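Side-chain contacts in 16S rRNA methyltransferase (Streptomyces sp. DSM 40477, PDB 3MQ2), which methylates the N1 position of adenine 1408 in 16S rRNA with S-adenosyl-L-methionine as donor, conferring resistance to aminoglycosides such as kanamycin, neomycin and apramycin: residues V34-G39 with L83-A88; K40-V45 with V54-A59; G114-S119 with P150-H155. All blocks are in the same frame, centred on the assembly; numbering follows the deposited sequence.

Interaction 1: residues V34-G39 with L83-A88; sequences VGTGDG and LLYLWA. With SAH (S-adenosyl-L-homocysteine), chain C.
Tyr-85, on the edge strand 83-87 of a Rossmann-like methyltransferase sheet, points its phenol at the glycine-rich loop 34-39 and meets Gly-39 and Thr-36 there. This loop follows strand 29-34 and leads into helix 40-48, the place where class I methyltransferases hold the methionine part of their cofactor. The ring turns its edge, not a face, to Gly-39 O and to Thr-36. Its hydroxyl takes the outermost position, and Tyr-85 OH donates a hydrogen bond to Gly-39 O at 2.7 Å. The C=O...O angle is 132°, an ordinary value for a carbonyl acceptor, and the donor is tilted 25° from the carbonyl plane, while Gly-39 O itself lies in the plane of the tyrosine ring. With chi1 at -70°, CG stands opposite the carbonyl carbon and the ring is carried across to the loop. Beside the bond, Tyr-85 CE1 lies 3.8 Å from Gly-39 CA, so that Gly-39, which has no side chain, brings its backbone directly against the ring. Thr-36 makes a looser contact, its CG2 4.4 Å from Tyr-85 CD1 and near the ring plane, while its OG1 is hydrogen-bonded to Asp-33. Thr-36 and Gly-39 are the ends of a type II' turn, and Gly-39 is at the N-cap position of helix 40-48. The ligand lies against other atoms of the loop. Gly-37 CA packs on SAH O3' at 3.5 Å, and Gly-37 N is hydrogen-bonded to Asp-58 OD1. The loop's direct polar grip on the ligand is a carbonyl: the amino group N of SAH donates to Gly-35 O at 2.9 Å.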
loop_
_atom_site.group_PDB
_atom_site.type_symbol
_atom_site.label_atom_id
_atom_site.label_comp_id
_atom_site.label_asym_id
_atom_site.label_seq_id
_atom_site.Cartn_x
_atom_site.Cartn_y
_atom_site.Cartn_z
ATOM N N VAL A 34 -1.266 -0.475 -2.130
ATOM C CA VAL A 34 -1.373 0.626 -3.085
ATOM C C VAL A 34 -0.003 1.243 -3.348
ATOM O O VAL A 34 0.671 1.682 -2.421
ATOM C CB VAL A 34 -2.346 1.711 -2.561
ATOM C CG1 VAL A 34 -2.405 2.899 -3.529
ATOM C CG2 VAL A 34 -3.733 1.101 -2.323
ATOM N N GLY A 35 0.416 1.280 -4.614
ATOM C CA GLY A 35 1.744 1.765 -4.948
ATOM C C GLY A 35 2.812 0.737 -4.636
ATOM O O GLY A 35 3.800 1.035 -3.973
ATOM N N THR A 36 2.623 -0.473 -5.149
ATOM C CA THR A 36 3.407 -1.632 -4.719
ATOM C C THR A 36 4.811 -1.706 -5.333
ATOM O O THR A 36 5.670 -2.482 -4.866
ATOM C CB THR A 36 2.626 -2.926 -5.008
ATOM O OG1 THR A 36 3.129 -4.004 -4.207
ATOM C CG2 THR A 36 2.712 -3.282 -6.492
ATOM N N GLY A 37 5.060 -0.922 -6.379
ATOM C CA GLY A 37 6.396 -0.881 -6.960
ATOM C C GLY A 37 6.752 -2.228 -7.561
ATOM O O GLY A 37 5.982 -2.766 -8.359
ATOM N N ASP A 38 7.903 -2.788 -7.189
ATOM C CA ASP A 38 8.269 -4.110 -7.711
ATOM C C ASP A 38 7.450 -5.281 -7.152
ATOM O O ASP A 38 7.566 -6.407 -7.643
ATOM C CB ASP A 38 9.775 -4.389 -7.596
ATOM C CG ASP A 38 10.246 -4.574 -6.168
ATOM O OD1 ASP A 38 9.421 -4.792 -5.251
ATOM O OD2 ASP A 38 11.477 -4.523 -5.970
ATOM N N GLY A 39 6.608 -5.021 -6.153
ATOM C CA GLY A 39 5.651 -6.017 -5.702
ATOM C C GLY A 39 6.164 -7.094 -4.749
ATOM O O GLY A 39 5.486 -8.096 -4.516
ATOM N N LEU A 83 -2.750 -14.038 -5.196
ATOM C CA LEU A 83 -2.019 -12.797 -5.429
ATOM C C LEU A 83 -2.359 -12.261 -6.815
ATOM O O LEU A 83 -2.259 -12.971 -7.816
ATOM C CB LEU A 83 -0.517 -13.062 -5.312
ATOM C CG LEU A 83 0.440 -11.890 -5.540
ATOM C CD1 LEU A 83 0.088 -10.695 -4.644
ATOM C CD2 LEU A 83 1.871 -12.367 -5.273
ATOM N N LEU A 84 -2.762 -11.001 -6.860
ATOM C CA LEU A 84 -3.191 -10.376 -8.090
ATOM C C LEU A 84 -2.544 -9.000 -8.192
ATOM O O LEU A 84 -2.714 -8.166 -7.308
ATOM C CB LEU A 84 -4.718 -10.247 -8.075
ATOM C CG LEU A 84 -5.382 -9.416 -9.158
ATOM C CD1 LEU A 84 -5.192 -10.078 -10.508
ATOM C CD2 LEU A 84 -6.871 -9.271 -8.842
ATOM N N TYR A 85 -1.785 -8.781 -9.263
ATOM C CA TYR A 85 -1.184 -7.481 -9.537
ATOM C C TYR A 85 -2.023 -6.725 -10.565
ATOM O O TYR A 85 -2.384 -7.274 -11.611
ATOM C CB TYR A 85 0.244 -7.656 -10.067
ATOM C CG TYR A 85 1.196 -8.155 -9.011
ATOM C CD1 TYR A 85 1.723 -7.290 -8.070
ATOM C CD2 TYR A 85 1.546 -9.502 -8.942
ATOM C CE1 TYR A 85 2.592 -7.745 -7.095
ATOM C CE2 TYR A 85 2.402 -9.971 -7.967
ATOM C CZ TYR A 85 2.919 -9.084 -7.047
ATOM O OH TYR A 85 3.775 -9.540 -6.077
ATOM N N LEU A 86 -2.325 -5.463 -10.268
ATOM C CA LEU A 86 -3.180 -4.652 -11.137
ATOM C C LEU A 86 -2.486 -3.354 -11.535
ATOM O O LEU A 86 -1.693 -2.799 -10.785
ATOM C CB LEU A 86 -4.489 -4.302 -10.413
ATOM C CG LEU A 86 -5.358 -5.471 -9.960
ATOM C CD1 LEU A 86 -6.649 -4.948 -9.316
ATOM C CD2 LEU A 86 -5.706 -6.408 -11.122
ATOM N N TRP A 87 -2.820 -2.856 -12.716
ATOM C CA TRP A 87 -2.250 -1.613 -13.219
ATOM C C TRP A 87 -3.238 -0.506 -12.942
ATOM O O TRP A 87 -4.296 -0.462 -13.558
ATOM C CB TRP A 87 -2.080 -1.744 -14.729
ATOM C CG TRP A 87 -1.307 -0.661 -15.410
ATOM C CD1 TRP A 87 -0.397 0.210 -14.857
ATOM C CD2 TRP A 87 -1.370 -0.343 -16.809
ATOM N NE1 TRP A 87 0.113 1.040 -15.843
ATOM C CE2 TRP A 87 -0.469 0.719 -17.037
ATOM C CE3 TRP A 87 -2.091 -0.869 -17.885
ATOM C CZ2 TRP A 87 -0.282 1.275 -18.305
ATOM C CZ3 TRP A 87 -1.898 -0.312 -19.148
ATOM C CH2 TRP A 87 -1.008 0.750 -19.344
ATOM N N ALA A 88 -2.918 0.381 -12.008
ATOM C CA ALA A 88 -3.866 1.430 -11.638
ATOM C C ALA A 88 -3.204 2.473 -10.768
ATOM O O ALA A 88 -2.249 2.176 -10.061
ATOM C CB ALA A 88 -5.062 0.832 -10.887
HETATM N N SAH C . 5.548 0.214 -1.770
HETATM C CA SAH C . 6.627 -0.189 -2.656
HETATM C CB SAH C . 6.985 0.929 -3.634
HETATM C CG SAH C . 7.090 2.311 -2.999
HETATM S SD SAH C . 7.873 3.498 -4.118
HETATM C C SAH C . 7.837 -0.571 -1.826
HETATM O O SAH C . 8.841 -1.052 -2.353
HETATM O OXT SAH C . 7.821 -0.394 -0.608
HETATM C "C5'" SAH C . 6.255 4.294 -4.290
HETATM C "C4'" SAH C . 5.428 3.664 -5.405
HETATM O "O4'" SAH C . 4.175 4.313 -5.469
HETATM C "C3'" SAH C . 6.062 3.824 -6.788
HETATM O "O3'" SAH C . 6.118 2.568 -7.417
HETATM C "C2'" SAH C . 5.123 4.702 -7.586
HETATM O "O2'" SAH C . 5.000 4.244 -8.920
HETATM C "C1'" SAH C . 3.826 4.531 -6.822
HETATM N N9 SAH C . 2.919 5.683 -6.901
HETATM C C8 SAH C . 3.176 7.006 -6.656
HETATM N N7 SAH C . 2.017 7.700 -6.841
HETATM C C5 SAH C . 1.044 6.817 -7.190
HETATM C C6 SAH C . -0.302 6.962 -7.491
HETATM N N6 SAH C . -0.882 8.159 -7.464
HETATM N N1 SAH C . -1.037 5.843 -7.809
HETATM C C2 SAH C . -0.454 4.594 -7.835
HETATM N N3 SAH C . 0.884 4.449 -7.546
HETATM C C4 SAH C . 1.603 5.550 -7.223
#

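Interaction 2: residues K40-V45 with V54-A59; sequences KHPYKV and VVALDA. With SAH (S-adenosyl-L-homocysteine), chain C.
The first beta-alpha-beta unit of the Rossmann-like fold, strand 29-34, helix 40-48 and strand 52-58, is closed by an apolar contact between its helix and its second strand. The segment axes run antiparallel at 178° and approach to 8.6 Å, as expected when a helix lies back along the strand that follows it. Pro-42 carries most of the contact on the helix side, its CB and CG meeting two alternate strand residues, Val-54 and Ala-56, whose side chains point toward the helix. Its CG is 3.5 Å from Ala-56 CB, and its CB is 3.6 Å from Val-54 CG1. Ala-56 CB also meets the CB of Pro-42, at 3.8 Å. One turn further on, Val-45 CG1 reaches Val-54 CG2 at 3.8 Å, the two side chains crossing at about a right angle. Val-54 thus divides its branches: CG1, anti to the backbone N (chi1 -180°), serves Pro-42, and CG2 serves Val-45. At the strand's C-terminal end the chemistry turns polar. The carboxylate of Asp-58 receives both ribose hydroxyls of SAH, O3' at OD1 (2.7 Å) and O2' at OD2 (2.9 Å), as is usual for the acidic residue at the end of the second strand of class I methyltransferases. Strand 52-58 runs between 29-34 and 83-87 in the sheet; Pro-42 also touches Asp-33 and Tyr-85 from these flanking strands, while Tyr-43 leans on helix 65-71.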
loop_
_atom_site.group_PDB
_atom_site.type_symbol
_atom_site.label_atom_id
_atom_site.label_comp_id
_atom_site.label_asym_id
_atom_site.label_seq_id
_atom_site.Cartn_x
_atom_site.Cartn_y
_atom_site.Cartn_z
ATOM N N LYS A 40 7.356 -6.895 -4.195
ATOM C CA LYS A 40 7.936 -7.888 -3.289
ATOM C C LYS A 40 7.125 -8.036 -2.002
ATOM O O LYS A 40 6.971 -9.134 -1.474
ATOM C CB LYS A 40 9.381 -7.515 -2.945
ATOM C CG LYS A 40 10.343 -7.602 -4.122
ATOM C CD LYS A 40 11.744 -7.147 -3.734
ATOM C CE LYS A 40 12.715 -7.295 -4.896
ATOM N NZ LYS A 40 12.851 -8.713 -5.330
ATOM N N HIS A 41 6.595 -6.924 -1.504
ATOM C CA HIS A 41 5.857 -6.942 -0.242
ATOM C C HIS A 41 4.592 -7.795 -0.309
ATOM O O HIS A 41 4.383 -8.675 0.516
ATOM C CB HIS A 41 5.517 -5.507 0.194
ATOM C CG HIS A 41 4.504 -5.432 1.295
ATOM N ND1 HIS A 41 4.752 -5.896 2.569
ATOM C CD2 HIS A 41 3.234 -4.960 1.307
ATOM C CE1 HIS A 41 3.680 -5.710 3.319
ATOM N NE2 HIS A 41 2.746 -5.138 2.578
ATOM N N PRO A 42 3.724 -7.540 -1.302
ATOM C CA PRO A 42 2.499 -8.349 -1.354
ATOM C C PRO A 42 2.782 -9.819 -1.658
ATOM O O PRO A 42 1.997 -10.687 -1.286
ATOM C CB PRO A 42 1.693 -7.702 -2.492
ATOM C CG PRO A 42 2.703 -6.924 -3.298
ATOM C CD PRO A 42 3.719 -6.441 -2.282
ATOM N N TYR A 43 3.897 -10.098 -2.321
ATOM C CA TYR A 43 4.276 -11.481 -2.568
ATOM C C TYR A 43 4.518 -12.161 -1.222
ATOM O O TYR A 43 4.025 -13.265 -0.976
ATOM C CB TYR A 43 5.523 -11.557 -3.449
ATOM C CG TYR A 43 5.876 -12.969 -3.847
ATOM C CD1 TYR A 43 5.394 -13.521 -5.028
ATOM C CD2 TYR A 43 6.687 -13.755 -3.037
ATOM C CE1 TYR A 43 5.711 -14.818 -5.397
ATOM C CE2 TYR A 43 7.003 -15.058 -3.397
ATOM C CZ TYR A 43 6.515 -15.581 -4.578
ATOM O OH TYR A 43 6.832 -16.877 -4.942
ATOM N N LYS A 44 5.261 -11.491 -0.346
ATOM C CA LYS A 44 5.436 -12.003 1.015
ATOM C C LYS A 44 4.109 -12.153 1.744
ATOM O O LYS A 44 3.843 -13.189 2.348
ATOM C CB LYS A 44 6.381 -11.121 1.841
ATOM C CG LYS A 44 6.338 -11.463 3.340
ATOM C CD LYS A 44 7.472 -10.812 4.111
ATOM C CE LYS A 44 7.532 -11.303 5.558
ATOM N NZ LYS A 44 8.736 -10.779 6.285
ATOM N N VAL A 45 3.264 -11.125 1.688
ATOM C CA VAL A 45 1.981 -11.198 2.370
ATOM C C VAL A 45 1.156 -12.392 1.886
ATOM O O VAL A 45 0.618 -13.149 2.700
ATOM C CB VAL A 45 1.185 -9.880 2.250
ATOM C CG1 VAL A 45 -0.194 -10.005 2.906
ATOM C CG2 VAL A 45 1.970 -8.741 2.885
ATOM N N VAL A 54 -4.583 -11.318 -1.909
ATOM C CA VAL A 54 -3.763 -10.105 -1.845
ATOM C C VAL A 54 -3.779 -9.444 -3.201
ATOM O O VAL A 54 -3.442 -10.076 -4.197
ATOM C CB VAL A 54 -2.301 -10.417 -1.446
ATOM C CG1 VAL A 54 -1.458 -9.128 -1.381
ATOM C CG2 VAL A 54 -2.276 -11.153 -0.097
ATOM N N VAL A 55 -4.198 -8.180 -3.231
ATOM C CA VAL A 55 -4.250 -7.406 -4.463
ATOM C C VAL A 55 -3.214 -6.299 -4.334
ATOM O O VAL A 55 -3.108 -5.665 -3.286
ATOM C CB VAL A 55 -5.656 -6.788 -4.679
ATOM C CG1 VAL A 55 -5.712 -5.999 -5.990
ATOM C CG2 VAL A 55 -6.723 -7.886 -4.690
ATOM N N ALA A 56 -2.440 -6.064 -5.385
ATOM C CA ALA A 56 -1.428 -5.017 -5.317
ATOM C C ALA A 56 -1.452 -4.239 -6.601
ATOM O O ALA A 56 -1.607 -4.810 -7.671
ATOM C CB ALA A 56 -0.037 -5.609 -5.080
ATOM N N LEU A 57 -1.324 -2.925 -6.504
ATOM C CA LEU A 57 -1.383 -2.133 -7.721
ATOM C C LEU A 57 -0.290 -1.083 -7.772
ATOM O O LEU A 57 0.270 -0.680 -6.738
ATOM C CB LEU A 57 -2.763 -1.508 -7.896
ATOM C CG LEU A 57 -3.320 -0.717 -6.719
ATOM C CD1 LEU A 57 -2.796 0.699 -6.776
ATOM C CD2 LEU A 57 -4.841 -0.717 -6.755
ATOM N N ASP A 58 0.046 -0.674 -8.991
ATOM C CA ASP A 58 0.968 0.437 -9.169
ATOM C C ASP A 58 0.613 1.130 -10.461
ATOM O O ASP A 58 0.095 0.498 -11.389
ATOM C CB ASP A 58 2.413 -0.049 -9.261
ATOM C CG ASP A 58 3.413 1.049 -8.947
ATOM O OD1 ASP A 58 3.836 1.141 -7.772
ATOM O OD2 ASP A 58 3.762 1.835 -9.858
ATOM N N ALA A 59 0.916 2.421 -10.520
ATOM C CA ALA A 59 0.695 3.203 -11.746
ATOM C C ALA A 59 1.622 2.759 -12.871
ATOM O O ALA A 59 1.308 2.940 -14.053
ATOM C CB ALA A 59 0.906 4.675 -11.457
HETATM N N SAH C . 5.548 0.214 -1.770
HETATM C CA SAH C . 6.627 -0.189 -2.656
HETATM C CB SAH C . 6.985 0.929 -3.634
HETATM C CG SAH C . 7.090 2.311 -2.999
HETATM S SD SAH C . 7.873 3.498 -4.118
HETATM C C SAH C . 7.837 -0.571 -1.826
HETATM O O SAH C . 8.841 -1.052 -2.353
HETATM O OXT SAH C . 7.821 -0.394 -0.608
HETATM C "C5'" SAH C . 6.255 4.294 -4.290
HETATM C "C4'" SAH C . 5.428 3.664 -5.405
HETATM O "O4'" SAH C . 4.175 4.313 -5.469
HETATM C "C3'" SAH C . 6.062 3.824 -6.788
HETATM O "O3'" SAH C . 6.118 2.568 -7.417
HETATM C "C2'" SAH C . 5.123 4.702 -7.586
HETATM O "O2'" SAH C . 5.000 4.244 -8.920
HETATM C "C1'" SAH C . 3.826 4.531 -6.822
HETATM N N9 SAH C . 2.919 5.683 -6.901
HETATM C C8 SAH C . 3.176 7.006 -6.656
HETATM N N7 SAH C . 2.017 7.700 -6.841
HETATM C C5 SAH C . 1.044 6.817 -7.190
HETATM C C6 SAH C . -0.302 6.962 -7.491
HETATM N N6 SAH C . -0.882 8.159 -7.464
HETATM N N1 SAH C . -1.037 5.843 -7.809
HETATM C C2 SAH C . -0.454 4.594 -7.835
HETATM N N3 SAH C . 0.884 4.449 -7.546
HETATM C C4 SAH C . 1.603 5.550 -7.223
#

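Interaction 3: residues G114-S119 with P150-H155; sequences GVLGSS and PEVGEH
The carbonyl oxygen Val-152 O accepts two hydrogen bonds from His-155, one from the backbone N and one from the ring ND1, each at 2.9 Å. The backbone bond closes a type II' turn from Val-152 to His-155. The ring bond is bent, 144° at the hydrogen, and ND1 approaches from above the carbonyl plane, 44° out of it, although the oxygen stays close to the imidazole plane. The ND1 bond, together with that of NE2 to Arg-170, would limit rotation of the ring, and both ring nitrogens have partners. The imidazole so held meets segment 114-119 in two ways. Over one face comes Leu-116 CD1, 4.2 Å from the ring centroid and 22° off the normal, a CH-pi contact displaced toward the rim. At the ring edge, near its plane, Ser-118 CB lies 4.0 Å from His-155 CE1. The same leucine methyl also packs on the valine, with Leu-116 CD1 3.9 Å from Val-152 CG1. Leu-116 CG stands opposite its own carbonyl carbon, which brings CD1 to both Val-152 and His-155. Arg-170 spans the contact, since its NH1 also binds Leu-116 O, and Trp-145 packs on both Leu-116 and Val-152. The whole is a loop docked on a helix: Gly-117, with positive phi, is where the chain leaves helical geometry after helix 109-116, and a short 3-10 segment with its following turn, between strand 134-141 and helix 160-173, lies against this C-terminal part.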
loop_
_atom_site.group_PDB
_atom_site.type_symbol
_atom_site.label_atom_id
_atom_site.label_comp_id
_atom_site.label_asym_id
_atom_site.label_seq_id
_atom_site.Cartn_x
_atom_site.Cartn_y
_atom_site.Cartn_z
ATOM N N GLY A 114 -1.179 12.651 -1.159
ATOM C CA GLY A 114 -2.495 12.181 -0.761
ATOM C C GLY A 114 -2.570 11.712 0.683
ATOM O O GLY A 114 -3.517 12.046 1.406
ATOM N N VAL A 115 -1.580 10.932 1.116
ATOM C CA VAL A 115 -1.618 10.399 2.476
ATOM C C VAL A 115 -1.214 11.403 3.551
ATOM O O VAL A 115 -1.295 11.094 4.739
ATOM C CB VAL A 115 -0.857 9.064 2.640
ATOM C CG1 VAL A 115 -1.479 8.006 1.738
ATOM C CG2 VAL A 115 0.637 9.233 2.372
ATOM N N LEU A 116 -0.810 12.605 3.142
ATOM C CA LEU A 116 -0.626 13.700 4.100
ATOM C C LEU A 116 -1.953 14.406 4.372
ATOM O O LEU A 116 -2.096 15.132 5.358
ATOM C CB LEU A 116 0.431 14.697 3.620
ATOM C CG LEU A 116 1.837 14.089 3.545
ATOM C CD1 LEU A 116 2.858 15.092 3.026
ATOM C CD2 LEU A 116 2.257 13.533 4.893
ATOM N N GLY A 117 -2.916 14.188 3.486
ATOM C CA GLY A 117 -4.287 14.600 3.728
ATOM C C GLY A 117 -4.582 16.088 3.766
ATOM O O GLY A 117 -5.549 16.499 4.413
ATOM N N SER A 118 -3.780 16.897 3.077
ATOM C CA SER A 118 -4.076 18.327 2.990
ATOM C C SER A 118 -5.401 18.497 2.258
ATOM O O SER A 118 -6.191 19.392 2.563
ATOM C CB SER A 118 -2.950 19.089 2.290
ATOM O OG SER A 118 -2.635 18.513 1.035
ATOM N N SER A 119 -5.628 17.616 1.291
ATOM C CA SER A 119 -6.937 17.430 0.686
ATOM C C SER A 119 -7.359 16.002 1.007
ATOM O O SER A 119 -6.519 15.100 1.038
ATOM C CB SER A 119 -6.855 17.629 -0.826
ATOM O OG SER A 119 -8.042 17.195 -1.463
ATOM N N PRO A 150 9.335 18.021 -3.479
ATOM C CA PRO A 150 8.282 18.954 -3.890
ATOM C C PRO A 150 6.896 18.562 -3.372
ATOM O O PRO A 150 6.126 19.441 -2.971
ATOM C CB PRO A 150 8.319 18.866 -5.420
ATOM C CG PRO A 150 9.742 18.521 -5.729
ATOM C CD PRO A 150 10.160 17.579 -4.618
ATOM N N GLU A 151 6.582 17.271 -3.367
ATOM C CA GLU A 151 5.212 16.846 -3.079
ATOM C C GLU A 151 4.791 16.960 -1.610
ATOM O O GLU A 151 3.600 16.859 -1.312
ATOM C CB GLU A 151 4.904 15.442 -3.630
ATOM C CG GLU A 151 5.761 14.307 -3.074
ATOM C CD GLU A 151 7.037 14.063 -3.882
ATOM O OE1 GLU A 151 7.596 15.035 -4.444
ATOM O OE2 GLU A 151 7.487 12.894 -3.946
ATOM N N VAL A 152 5.741 17.170 -0.699
ATOM C CA VAL A 152 5.373 17.405 0.702
ATOM C C VAL A 152 5.210 18.887 1.013
ATOM O O VAL A 152 4.817 19.255 2.120
ATOM C CB VAL A 152 6.350 16.771 1.725
ATOM C CG1 VAL A 152 6.457 15.272 1.495
ATOM C CG2 VAL A 152 7.731 17.464 1.693
ATOM N N GLY A 153 5.519 19.734 0.037
ATOM C CA GLY A 153 5.331 21.165 0.198
ATOM C C GLY A 153 5.984 21.694 1.455
ATOM O O GLY A 153 7.159 21.426 1.709
ATOM N N GLU A 154 5.229 22.455 2.245
ATOM C CA GLU A 154 5.757 23.021 3.486
ATOM C C GLU A 154 5.429 22.175 4.716
ATOM O O GLU A 154 5.613 22.624 5.849
ATOM C CB GLU A 154 5.246 24.450 3.697
ATOM C CG GLU A 154 5.763 25.461 2.688
ATOM C CD GLU A 154 5.359 26.883 3.038
ATOM O OE1 GLU A 154 5.755 27.815 2.307
ATOM O OE2 GLU A 154 4.644 27.065 4.046
ATOM N N HIS A 155 4.943 20.954 4.503
ATOM C CA HIS A 155 4.663 20.065 5.625
ATOM C C HIS A 155 5.959 19.768 6.365
ATOM O O HIS A 155 6.947 19.369 5.750
ATOM C CB HIS A 155 4.069 18.742 5.145
ATOM C CG HIS A 155 2.638 18.826 4.726
ATOM N ND1 HIS A 155 2.258 18.988 3.410
ATOM C CD2 HIS A 155 1.492 18.741 5.441
ATOM C CE1 HIS A 155 0.939 19.016 3.336
ATOM N NE2 HIS A 155 0.450 18.865 4.554
#

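Interactions 1 and 2 are both buried contacts on the same sheet, their centres 5 Å apart, and both reach the neighbouring strands 52-58 and 83-87 and the ligand. A probable hydrogen bond from Leu-86 N to Ala-56 O (2.8 Å) joins the two strands. Between protein segments, interaction 1 rests on a polar phenol-to-carbonyl bond, whereas interaction 2 is entirely apolar. Interaction 3 stands apart, its centre about 23 and 24 Å from those of interactions 1 and 2 and without touching either. Only partly buried, it mixes CH-pi and aliphatic contacts beside a hydrogen-bonded turn.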